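Local coordinates for insecticidal protein (Brevibacillus laterosporus, PDB 7ML9), which is an insecticidal toxin active against the western corn rootworm, and is thought to act by forming beta-barrel pores in membranes, at residues L32-R37 with F52-E57; E38-T43 with W228-G233. All coordinates share one frame; numbering follows the deposited sequence.

Interaction 1 of 2, residues L32-R37 with F52-E57; sequences LRDLAR and FKPSDE
A side-on, two-nitrogen salt bridge between R37 and D56 ties helix 28-48 to the loop that follows it. R37 NE donates to D56 OD1 at 2.8 Å, nearly straight at 167°, with the oxygen lying almost in the guanidinium plane. R37 NH2 reaches D56 OD2 at 2.9 Å in a more bent bond. The pairing is not coplanar: the two flat groups are turned 66° apart, so both oxygens are met from above the carboxylate plane. In R37, CG is anti to the carbonyl carbon and beside the backbone N (chi1 -62°); from CG to NE the chain is extended, and it crosses the D56 side chain at about a right angle. Each D56 oxygen has a second partner, R82 NE at OD1 and the backbone N of G79 at OD2. R37 NH1 turns back to E30, which with D34 belongs to the sodium site, so the same guanidinium joins the loop contact to the metal surroundings.

One water lies between the backbones, its O 2.9 Å from R37 O. The same water O accepts from S55 N at 3.0 Å. S55 OG accepts from E57 N at 2.8 Å, an ST turn that spans D56 and so shapes the backbone carrying the carboxylate.

Packing is modest and centres on P54, whose CB meets R37 CB at 3.6 Å. The proline ring also runs alongside D34, with P54 CB 4.0 Å from D34 OD1. With 225 Å² buried in all, this is a surface contact in which the loop doubles back along its own helix. Elsewhere on the helix, L32 and L35 pack against helix 242-252, while L32 and A36 touch strand 201-229; the loop itself leads on into strand 59-63.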
loop_
_atom_site.group_PDB
_atom_site.type_symbol
_atom_site.label_atom_id
_atom_site.label_comp_id
_atom_site.label_asym_id
_atom_site.label_seq_id
_atom_site.Cartn_x
_atom_site.Cartn_y
_atom_site.Cartn_z
ATOM N N LEU A 32 18.351 14.984 -4.133
ATOM C CA LEU A 32 18.216 16.442 -4.150
ATOM C C LEU A 32 19.573 17.118 -4.296
ATOM O O LEU A 32 19.676 18.182 -4.922
ATOM C CB LEU A 32 17.510 16.943 -2.887
ATOM C CG LEU A 32 16.026 16.525 -2.790
ATOM C CD1 LEU A 32 15.419 16.982 -1.488
ATOM C CD2 LEU A 32 15.227 17.100 -3.963
ATOM N N ARG A 33 20.618 16.535 -3.707
ATOM C CA ARG A 33 21.965 17.054 -3.934
ATOM C C ARG A 33 22.373 16.905 -5.396
ATOM O O ARG A 33 23.012 17.804 -5.964
ATOM C CB ARG A 33 22.966 16.343 -3.034
ATOM C CG ARG A 33 22.818 16.648 -1.533
ATOM C CD ARG A 33 23.846 15.807 -0.784
ATOM N NE ARG A 33 23.586 15.819 0.655
ATOM C CZ ARG A 33 24.375 15.251 1.559
ATOM N NH1 ARG A 33 25.485 14.628 1.180
ATOM N NH2 ARG A 33 24.053 15.311 2.847
ATOM N N ASP A 34 22.017 15.783 -6.027
ATOM C CA ASP A 34 22.313 15.627 -7.449
ATOM C C ASP A 34 21.485 16.592 -8.285
ATOM O O ASP A 34 21.967 17.096 -9.307
ATOM C CB ASP A 34 22.078 14.188 -7.907
ATOM C CG ASP A 34 22.415 13.986 -9.382
ATOM O OD1 ASP A 34 23.606 13.790 -9.715
ATOM O OD2 ASP A 34 21.488 14.043 -10.216
ATOM N N LEU A 35 20.246 16.866 -7.864
ATOM C CA LEU A 35 19.442 17.883 -8.536
ATOM C C LEU A 35 20.178 19.227 -8.588
ATOM O O LEU A 35 20.196 19.902 -9.630
ATOM C CB LEU A 35 18.100 18.037 -7.818
ATOM C CG LEU A 35 17.110 19.049 -8.382
ATOM C CD1 LEU A 35 16.662 18.576 -9.763
ATOM C CD2 LEU A 35 15.901 19.208 -7.424
ATOM N N ALA A 36 20.769 19.647 -7.457
ATOM C CA ALA A 36 21.550 20.891 -7.459
ATOM C C ALA A 36 22.745 20.792 -8.407
ATOM O O ALA A 36 23.023 21.730 -9.165
ATOM C CB ALA A 36 22.016 21.249 -6.038
ATOM N N ARG A 37 23.456 19.662 -8.388
ATOM C CA ARG A 37 24.589 19.479 -9.294
ATOM C C ARG A 37 24.154 19.499 -10.761
ATOM O O ARG A 37 24.900 19.978 -11.622
ATOM C CB ARG A 37 25.318 18.170 -8.974
ATOM C CG ARG A 37 25.926 18.126 -7.557
ATOM C CD ARG A 37 26.436 16.733 -7.205
ATOM N NE ARG A 37 26.878 16.702 -5.815
ATOM C CZ ARG A 37 26.467 15.820 -4.907
ATOM N NH1 ARG A 37 25.605 14.856 -5.243
ATOM N NH2 ARG A 37 26.937 15.896 -3.660
ATOM N N PHE A 52 30.214 19.706 -19.037
ATOM C CA PHE A 52 30.386 19.388 -17.621
ATOM C C PHE A 52 29.330 18.384 -17.165
ATOM O O PHE A 52 28.174 18.435 -17.594
ATOM C CB PHE A 52 30.257 20.645 -16.753
ATOM C CG PHE A 52 31.361 21.675 -16.960
ATOM C CD1 PHE A 52 32.693 21.328 -16.821
ATOM C CD2 PHE A 52 31.049 22.991 -17.268
ATOM C CE1 PHE A 52 33.706 22.269 -16.997
ATOM C CE2 PHE A 52 32.061 23.946 -17.455
ATOM C CZ PHE A 52 33.386 23.575 -17.319
ATOM N N LYS A 53 29.730 17.484 -16.249
ATOM C CA LYS A 53 28.855 16.508 -15.609
ATOM C C LYS A 53 28.496 16.979 -14.208
ATOM O O LYS A 53 29.229 17.774 -13.611
ATOM C CB LYS A 53 29.550 15.147 -15.529
ATOM C CG LYS A 53 30.139 14.660 -16.837
ATOM C CD LYS A 53 29.061 14.294 -17.837
ATOM C CE LYS A 53 29.623 13.436 -18.966
ATOM N NZ LYS A 53 30.794 14.084 -19.635
ATOM N N PRO A 54 27.374 16.517 -13.642
ATOM C CA PRO A 54 27.046 16.894 -12.253
ATOM C C PRO A 54 28.075 16.320 -11.285
ATOM O O PRO A 54 28.306 15.111 -11.245
ATOM C CB PRO A 54 25.646 16.292 -12.042
ATOM C CG PRO A 54 25.579 15.135 -13.020
ATOM C CD PRO A 54 26.359 15.612 -14.229
ATOM N N SER A 55 28.698 17.197 -10.498
ATOM C CA SER A 55 29.812 16.747 -9.670
ATOM C C SER A 55 30.204 17.828 -8.674
ATOM O O SER A 55 30.019 19.025 -8.916
ATOM C CB SER A 55 31.033 16.368 -10.523
ATOM O OG SER A 55 32.136 16.018 -9.698
ATOM N N ASP A 56 30.741 17.378 -7.541
ATOM C CA ASP A 56 31.384 18.253 -6.572
ATOM C C ASP A 56 32.881 18.395 -6.834
ATOM O O ASP A 56 33.539 19.217 -6.185
ATOM C CB ASP A 56 31.169 17.717 -5.148
ATOM C CG ASP A 56 29.733 17.889 -4.660
ATOM O OD1 ASP A 56 28.932 18.570 -5.340
ATOM O OD2 ASP A 56 29.414 17.346 -3.580
ATOM N N GLU A 57 33.423 17.626 -7.770
ATOM C CA GLU A 57 34.852 17.608 -8.055
ATOM C C GLU A 57 35.204 18.651 -9.104
ATOM O O GLU A 57 34.383 19.010 -9.955
ATOM C CB GLU A 57 35.288 16.229 -8.550
ATOM C CG GLU A 57 35.351 15.154 -7.476
ATOM C CD GLU A 57 35.927 13.850 -8.002
ATOM O OE1 GLU A 57 35.319 13.262 -8.923
ATOM O OE2 GLU A 57 36.987 13.414 -7.498
HETATM O O HOH W 1 27.747 20.056 -10.916
#

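Interaction 2 of 2, residues E38-T43 with W228-G233; sequences EDEAGT and WRVSPG. With EDO (1,2-ethanediol), chain H.
D39 OD2 accepts three hydrogen bonds: two from R229 and one from a 1,2-ethanediol molecule, probably left from the crystallisation liquor. R229 NE donates to D39 OD2 at 2.9 Å (N-H...O 158°). R229 NH2 reaches D39 OD2 at 3.2 Å in a more bent bond, nearly along the C-O axis. OD2 lies close to the guanidinium plane, and the two flat groups are only 25° apart. The diol O1 donates to D39 OD2 at 2.6 Å. Bends at chi2 and chi3 fold the arginine back beside the helix, R229 CG resting 3.7 Å from E40 CB. D39 OD1 is paired with K248, which also reaches the diol and T43 OG1; this buried carboxylate thus meets two cations, which would be expected to keep it ionised.

One residue on, E40 extends from the helix with CG anti to the backbone N (chi1 -176°). E40 OE2 takes the backbone V230 N at 2.9 Å on the anti lone pair and also forms a salt bridge with R82. V230 CG2 lies alongside the carboxylate. A water donates to both E40 O and V230 O, linking the two backbones through their carbonyl oxygens. T43 OG1 bonds back to D39 O within the helix, while the methyl T43 CG2 meets P232 CD at 4.0 Å.

The contact therefore joins helix 28-48 to the last part of strand 201-229 and the loop after it. Helix 242-252 borders the same place, touching D39 and R229 through V245, while F44, further along helix 28-48, packs on V230 and P232.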
loop_
_atom_site.group_PDB
_atom_site.type_symbol
_atom_site.label_atom_id
_atom_site.label_comp_id
_atom_site.label_asym_id
_atom_site.label_seq_id
_atom_site.Cartn_x
_atom_site.Cartn_y
_atom_site.Cartn_z
ATOM N N GLU A 38 22.965 18.965 -11.071
ATOM C CA GLU A 38 22.493 18.961 -12.460
ATOM C C GLU A 38 22.257 20.376 -12.957
ATOM O O GLU A 38 22.677 20.735 -14.061
ATOM C CB GLU A 38 21.196 18.147 -12.606
ATOM C CG GLU A 38 21.324 16.704 -12.229
ATOM C CD GLU A 38 21.873 15.850 -13.350
ATOM O OE1 GLU A 38 22.088 16.391 -14.458
ATOM O OE2 GLU A 38 22.076 14.636 -13.125
ATOM N N ASP A 39 21.567 21.191 -12.156
ATOM C CA ASP A 39 21.300 22.572 -12.544
ATOM C C ASP A 39 22.601 23.344 -12.722
ATOM O O ASP A 39 22.762 24.093 -13.692
ATOM C CB ASP A 39 20.420 23.234 -11.488
ATOM C CG ASP A 39 19.996 24.653 -11.864
ATOM O OD1 ASP A 39 19.961 25.009 -13.062
ATOM O OD2 ASP A 39 19.663 25.412 -10.945
ATOM N N GLU A 40 23.545 23.153 -11.799
ATOM C CA GLU A 40 24.859 23.787 -11.899
ATOM C C GLU A 40 25.527 23.464 -13.233
ATOM O O GLU A 40 25.835 24.364 -14.022
ATOM C CB GLU A 40 25.728 23.326 -10.729
ATOM C CG GLU A 40 27.118 23.981 -10.618
ATOM C CD GLU A 40 27.811 23.542 -9.337
ATOM O OE1 GLU A 40 28.439 22.449 -9.330
ATOM O OE2 GLU A 40 27.689 24.266 -8.330
ATOM N N ALA A 41 25.750 22.176 -13.503
ATOM C CA ALA A 41 26.451 21.782 -14.719
ATOM C C ALA A 41 25.670 22.180 -15.967
ATOM O O ALA A 41 26.241 22.736 -16.915
ATOM C CB ALA A 41 26.718 20.278 -14.708
ATOM N N GLY A 42 24.366 21.876 -16.001
ATOM C CA GLY A 42 23.576 22.187 -17.188
ATOM C C GLY A 42 23.583 23.666 -17.543
ATOM O O GLY A 42 23.675 24.035 -18.719
ATOM N N THR A 43 23.477 24.534 -16.537
ATOM C CA THR A 43 23.414 25.971 -16.793
ATOM C C THR A 43 24.738 26.504 -17.354
ATOM O O THR A 43 24.738 27.331 -18.277
ATOM C CB THR A 43 23.027 26.696 -15.506
ATOM O OG1 THR A 43 21.695 26.299 -15.115
ATOM C CG2 THR A 43 23.060 28.202 -15.700
ATOM N N TRP A 228 21.744 24.528 -3.647
ATOM C CA TRP A 228 22.861 25.475 -3.703
ATOM C C TRP A 228 23.768 25.116 -4.868
ATOM O O TRP A 228 24.229 23.971 -4.979
ATOM C CB TRP A 228 23.636 25.499 -2.364
ATOM C CG TRP A 228 22.856 26.211 -1.312
ATOM C CD1 TRP A 228 21.854 25.682 -0.528
ATOM C CD2 TRP A 228 22.946 27.599 -0.963
ATOM N NE1 TRP A 228 21.324 26.662 0.272
ATOM C CE2 TRP A 228 21.977 27.844 0.026
ATOM C CE3 TRP A 228 23.755 28.657 -1.394
ATOM C CZ2 TRP A 228 21.802 29.103 0.602
ATOM C CZ3 TRP A 228 23.574 29.902 -0.829
ATOM C CH2 TRP A 228 22.609 30.115 0.162
ATOM N N ARG A 229 24.024 26.101 -5.741
ATOM C CA ARG A 229 24.802 25.907 -6.955
ATOM C C ARG A 229 25.642 27.156 -7.210
ATOM O O ARG A 229 25.205 28.270 -6.925
ATOM C CB ARG A 229 23.913 25.703 -8.215
ATOM C CG ARG A 229 23.139 24.417 -8.297
ATOM C CD ARG A 229 21.756 24.540 -7.665
ATOM N NE ARG A 229 20.910 25.502 -8.347
ATOM C CZ ARG A 229 20.434 26.595 -7.768
ATOM N NH1 ARG A 229 20.735 26.853 -6.496
ATOM N NH2 ARG A 229 19.677 27.437 -8.458
ATOM N N VAL A 230 26.826 26.977 -7.777
ATOM C CA VAL A 230 27.452 28.144 -8.391
ATOM C C VAL A 230 26.862 28.307 -9.779
ATOM O O VAL A 230 26.485 27.330 -10.439
ATOM C CB VAL A 230 28.984 28.060 -8.435
ATOM C CG1 VAL A 230 29.546 28.247 -7.027
ATOM C CG2 VAL A 230 29.453 26.765 -9.077
ATOM N N SER A 231 26.776 29.557 -10.215
ATOM C CA SER A 231 26.055 29.942 -11.421
ATOM C C SER A 231 26.633 31.262 -11.918
ATOM O O SER A 231 27.347 31.944 -11.175
ATOM C CB SER A 231 24.553 30.070 -11.141
ATOM O OG SER A 231 24.243 31.272 -10.461
ATOM N N PRO A 232 26.364 31.641 -13.172
ATOM C CA PRO A 232 26.920 32.918 -13.662
ATOM C C PRO A 232 26.544 34.104 -12.792
ATOM O O PRO A 232 27.411 34.938 -12.488
ATOM C CB PRO A 232 26.343 33.023 -15.079
ATOM C CG PRO A 232 26.222 31.588 -15.511
ATOM C CD PRO A 232 25.752 30.855 -14.260
ATOM N N GLY A 233 25.285 34.192 -12.353
ATOM C CA GLY A 233 24.874 35.272 -11.471
ATOM C C GLY A 233 25.369 35.171 -10.035
ATOM O O GLY A 233 25.413 36.193 -9.343
HETATM C C1 EDO H . 17.629 28.359 -11.400
HETATM O O1 EDO H . 18.559 27.481 -12.050
HETATM C C2 EDO H . 16.239 27.737 -11.397
HETATM O O2 EDO H . 15.281 28.793 -11.282
HETATM O O HOH W 2 25.206 27.064 -12.859
#

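Overall arrangement
The interactions use adjoining stretches of helix 28-48, 32-37 and 38-43, near one end of the elongated molecule, and their centres lie 9 Å apart. Interaction 1 is local, joining the helix to the loop just after it; interaction 2 brings in strand 201-229 from 185 residues away. Along the chain the segments alternate, 32-37, 38-43, 52-57, then 228-233. They touch directly: A36 O packs against R229 CG and P54 CG against E38 OE2. R82 bridges them as well, pairing with D56 in one and E40 in the other. The helix is thus held to both its own loop and the long-stranded sheet of this aerolysin/epsilon-toxin-like protein, with interaction 1 the one that borders the sodium site.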